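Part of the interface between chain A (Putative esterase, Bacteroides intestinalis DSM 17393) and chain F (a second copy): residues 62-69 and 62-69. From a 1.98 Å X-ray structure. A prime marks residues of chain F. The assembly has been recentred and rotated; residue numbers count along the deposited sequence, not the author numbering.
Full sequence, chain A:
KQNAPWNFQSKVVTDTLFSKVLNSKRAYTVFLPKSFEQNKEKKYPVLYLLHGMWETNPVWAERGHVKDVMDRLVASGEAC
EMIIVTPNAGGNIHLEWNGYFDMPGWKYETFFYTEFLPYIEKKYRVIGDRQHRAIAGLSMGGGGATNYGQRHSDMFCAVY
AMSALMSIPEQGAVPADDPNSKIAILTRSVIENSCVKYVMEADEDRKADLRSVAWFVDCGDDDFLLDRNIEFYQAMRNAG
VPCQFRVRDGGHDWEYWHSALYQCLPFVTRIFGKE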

# COMPACT_ATOMS: atom_id res chain seq x y z
N GLU A 62 -18.23 5.45 15.18
CA GLU A 62 -18.89 4.14 15.15
C GLU A 62 -18.62 3.34 13.88
O GLU A 62 -18.47 2.12 13.94
CB GLU A 62 -20.41 4.30 15.36
CG GLU A 62 -20.75 4.93 16.72
CD GLU A 62 -22.25 4.97 17.03
OE1 GLU A 62 -23.06 4.64 16.14
OE2 GLU A 62 -22.61 5.33 18.17
N ARG A 63 -18.58 4.00 12.72
CA ARG A 63 -18.31 3.29 11.46
C ARG A 63 -16.93 3.65 10.89
O ARG A 63 -16.33 2.86 10.17
CB ARG A 63 -19.40 3.57 10.42
CG ARG A 63 -19.13 2.95 9.03
CD ARG A 63 -19.21 1.42 9.10
NE ARG A 63 -18.90 0.74 7.84
CZ ARG A 63 -17.66 0.46 7.44
NH1 ARG A 63 -16.64 0.84 8.19
NH2 ARG A 63 -17.43 -0.19 6.29
N GLY A 64 -16.43 4.83 11.23
CA GLY A 64 -15.09 5.22 10.81
C GLY A 64 -14.01 4.63 11.68
O GLY A 64 -12.82 4.64 11.32
N HIS A 65 -14.41 4.12 12.84
CA HIS A 65 -13.49 3.59 13.85
C HIS A 65 -12.31 4.53 14.14
O HIS A 65 -11.16 4.10 14.25
CB HIS A 65 -12.98 2.21 13.40
CG HIS A 65 -14.08 1.26 13.05
ND1 HIS A 65 -14.96 0.75 13.99
CD2 HIS A 65 -14.47 0.74 11.85
CE1 HIS A 65 -15.82 -0.05 13.39
NE2 HIS A 65 -15.55 -0.08 12.10
N VAL A 66 -12.62 5.82 14.29
CA VAL A 66 -11.61 6.84 14.52
C VAL A 66 -10.67 6.53 15.68
O VAL A 66 -9.48 6.79 15.59
CB VAL A 66 -12.23 8.22 14.79
CG1 VAL A 66 -11.15 9.18 15.29
CG2 VAL A 66 -12.83 8.78 13.53
N LYS A 67 -11.20 5.99 16.77
CA LYS A 67 -10.36 5.68 17.92
C LYS A 67 -9.36 4.59 17.57
O LYS A 67 -8.18 4.68 17.92
CB LYS A 67 -11.19 5.24 19.12
CG LYS A 67 -10.35 4.70 20.29
CD LYS A 67 -11.25 3.92 21.26
CE LYS A 67 -10.61 3.63 22.62
NZ LYS A 67 -9.17 3.22 22.63
N ASP A 68 -9.83 3.54 16.90
CA ASP A 68 -8.97 2.41 16.57
C ASP A 68 -7.86 2.85 15.63
O ASP A 68 -6.71 2.42 15.77
CB ASP A 68 -9.77 1.27 15.93
CG ASP A 68 -10.69 0.56 16.94
OD1 ASP A 68 -10.42 0.65 18.16
OD2 ASP A 68 -11.67 -0.09 16.51
N VAL A 69 -8.19 3.67 14.64
CA VAL A 69 -7.19 4.14 13.69
C VAL A 69 -6.16 5.02 14.39
O VAL A 69 -4.96 4.87 14.16
CB VAL A 69 -7.84 4.90 12.52
CG1 VAL A 69 -6.76 5.41 11.55
CG2 VAL A 69 -8.83 4.00 11.78
N GLU F 62 -20.14 -7.63 11.38
CA GLU F 62 -20.43 -6.38 12.08
C GLU F 62 -19.20 -5.49 12.29
O GLU F 62 -19.29 -4.27 12.13
CB GLU F 62 -21.10 -6.68 13.42
CG GLU F 62 -22.45 -7.41 13.25
CD GLU F 62 -23.28 -7.48 14.53
OE1 GLU F 62 -22.75 -7.17 15.62
OE2 GLU F 62 -24.48 -7.83 14.43
N ARG F 63 -18.06 -6.08 12.65
CA ARG F 63 -16.84 -5.31 12.89
C ARG F 63 -15.81 -5.51 11.77
O ARG F 63 -14.99 -4.64 11.51
CB ARG F 63 -16.22 -5.68 14.24
CG ARG F 63 -14.92 -4.92 14.55
CD ARG F 63 -15.17 -3.42 14.63
NE ARG F 63 -13.95 -2.64 14.86
CZ ARG F 63 -13.14 -2.25 13.88
NH1 ARG F 63 -13.41 -2.56 12.62
NH2 ARG F 63 -12.05 -1.52 14.17
N GLY F 64 -15.86 -6.67 11.12
CA GLY F 64 -14.96 -6.96 10.01
C GLY F 64 -15.47 -6.36 8.72
O GLY F 64 -14.73 -6.26 7.74
N HIS F 65 -16.74 -5.95 8.72
CA HIS F 65 -17.39 -5.37 7.55
C HIS F 65 -17.21 -6.21 6.29
O HIS F 65 -16.98 -5.68 5.20
CB HIS F 65 -16.87 -3.95 7.31
CG HIS F 65 -17.01 -3.06 8.50
ND1 HIS F 65 -18.24 -2.67 8.99
CD2 HIS F 65 -16.08 -2.51 9.32
CE1 HIS F 65 -18.06 -1.90 10.06
NE2 HIS F 65 -16.76 -1.79 10.28
N VAL F 66 -17.37 -7.52 6.44
CA VAL F 66 -17.14 -8.47 5.36
C VAL F 66 -17.92 -8.15 4.08
O VAL F 66 -17.36 -8.27 2.99
CB VAL F 66 -17.49 -9.91 5.80
CG1 VAL F 66 -17.51 -10.86 4.60
CG2 VAL F 66 -16.47 -10.38 6.82
N LYS F 67 -19.19 -7.76 4.20
CA LYS F 67 -19.97 -7.44 3.01
C LYS F 67 -19.40 -6.22 2.27
O LYS F 67 -19.34 -6.22 1.05
CB LYS F 67 -21.44 -7.16 3.36
CG LYS F 67 -22.24 -6.59 2.19
CD LYS F 67 -23.57 -5.97 2.68
CE LYS F 67 -24.60 -5.74 1.59
NZ LYS F 67 -24.15 -5.07 0.35
N ASP F 68 -19.02 -5.18 3.00
CA ASP F 68 -18.52 -3.96 2.38
C ASP F 68 -17.19 -4.23 1.67
O ASP F 68 -16.94 -3.71 0.58
CB ASP F 68 -18.36 -2.83 3.41
CG ASP F 68 -19.70 -2.28 3.90
OD1 ASP F 68 -20.73 -2.52 3.23
OD2 ASP F 68 -19.73 -1.60 4.94
N VAL F 69 -16.34 -5.05 2.28
CA VAL F 69 -15.05 -5.41 1.68
C VAL F 69 -15.25 -6.28 0.44
O VAL F 69 -14.67 -6.01 -0.62
CB VAL F 69 -14.14 -6.12 2.69
CG1 VAL F 69 -12.83 -6.55 2.01
CG2 VAL F 69 -13.85 -5.18 3.87
O HOH W 1 -21.12 0.16 5.97
O HOH W 2 -13.01 -2.47 17.54

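Two copies of the same stretch meet here through three side chains from each, Arg63, His65 and Asp68, and nearly every contact occurs twice, once in each direction. The backbones stay well apart: even the nearest pair of CA atoms, those of Arg63 and Arg63′, is separated by 8.8 Å, so the contact is made by side chains, with 287 Å² buried over both sides.

Salt bridges form the outer part of the contact. Arg63 NH2 donates a hydrogen bond to Asp68′ OD2 at 3.0 Å with an N-H...O angle of 161°, and Arg63′ NH2 donates to Asp68 OD2 at 2.8 Å with an angle of 153°. In each case the carboxylate oxygen lies at the edge of the guanidinium, near its plane, where the N-H bonds point, so charge attraction and hydrogen-bond direction work together. Asp68 and Asp68′ stand in the first turn of their helices, and their CA-to-CB bonds point toward the other chain. The arginines must reach: CA-to-CB runs sideways in Arg63 and away in Arg63′, yet a t, p, t sequence of the first three chi angles brings both guanidinium groups across.

Water reinforces each bridge. Water 1 accepts from Arg63 NE at 3.0 Å and donates to Asp68′ OD2 at a short 2.5 Å; water 2 accepts from Arg63′ NE at 2.8 Å and donates to Asp68 OD2 at 2.9 Å. OD2 of each aspartate is thereby joined to the partner arginine twice, directly through NH2 and through water from NE.

Stacking uses one face of each guanidinium, while the salt bridge lies at its edge. The guanidinium of Arg63 lies flat on the ring of His65′, and that of Arg63′ on the ring of His65; in both pairs the centres are 3.5 Å apart and the planes are inclined by only 7°. The approaches of Arg63 NH1 to His65′ NE2 at 3.4 Å and of Arg63′ NH1 to His65 NE2 at 3.3 Å belong to this stacking. They are not hydrogen bonds, because each NH1 sits over the imidazole face, and the angle is poor.

At the centre, the two histidines meet each other. His65 NE2 and His65′ NE2 share a hydrogen bond of 2.8 Å, nearly straight at 170°, and either nitrogen could be the donor. Each NE2 lies at the edge of the partner ring, near its plane, as an in-plane nitrogen contact requires. The rings consequently meet rim to rim, with centroids 5.0 Å apart and planes at 46°, and neither covers the face of the other. Each imidazole thus uses its edge for the other histidine and one face for an arginine.

His65 and His65′ stand where the loop meets the helix: both have positive phi, 48° and 50°, and both occupy the N-cap position, with CA-to-CB pointing toward the other stretch. Within each chain the helical turn is closed by Val69 N to His65 O at 3.0 Å and Val69′ N to His65′ O at 3.1 Å.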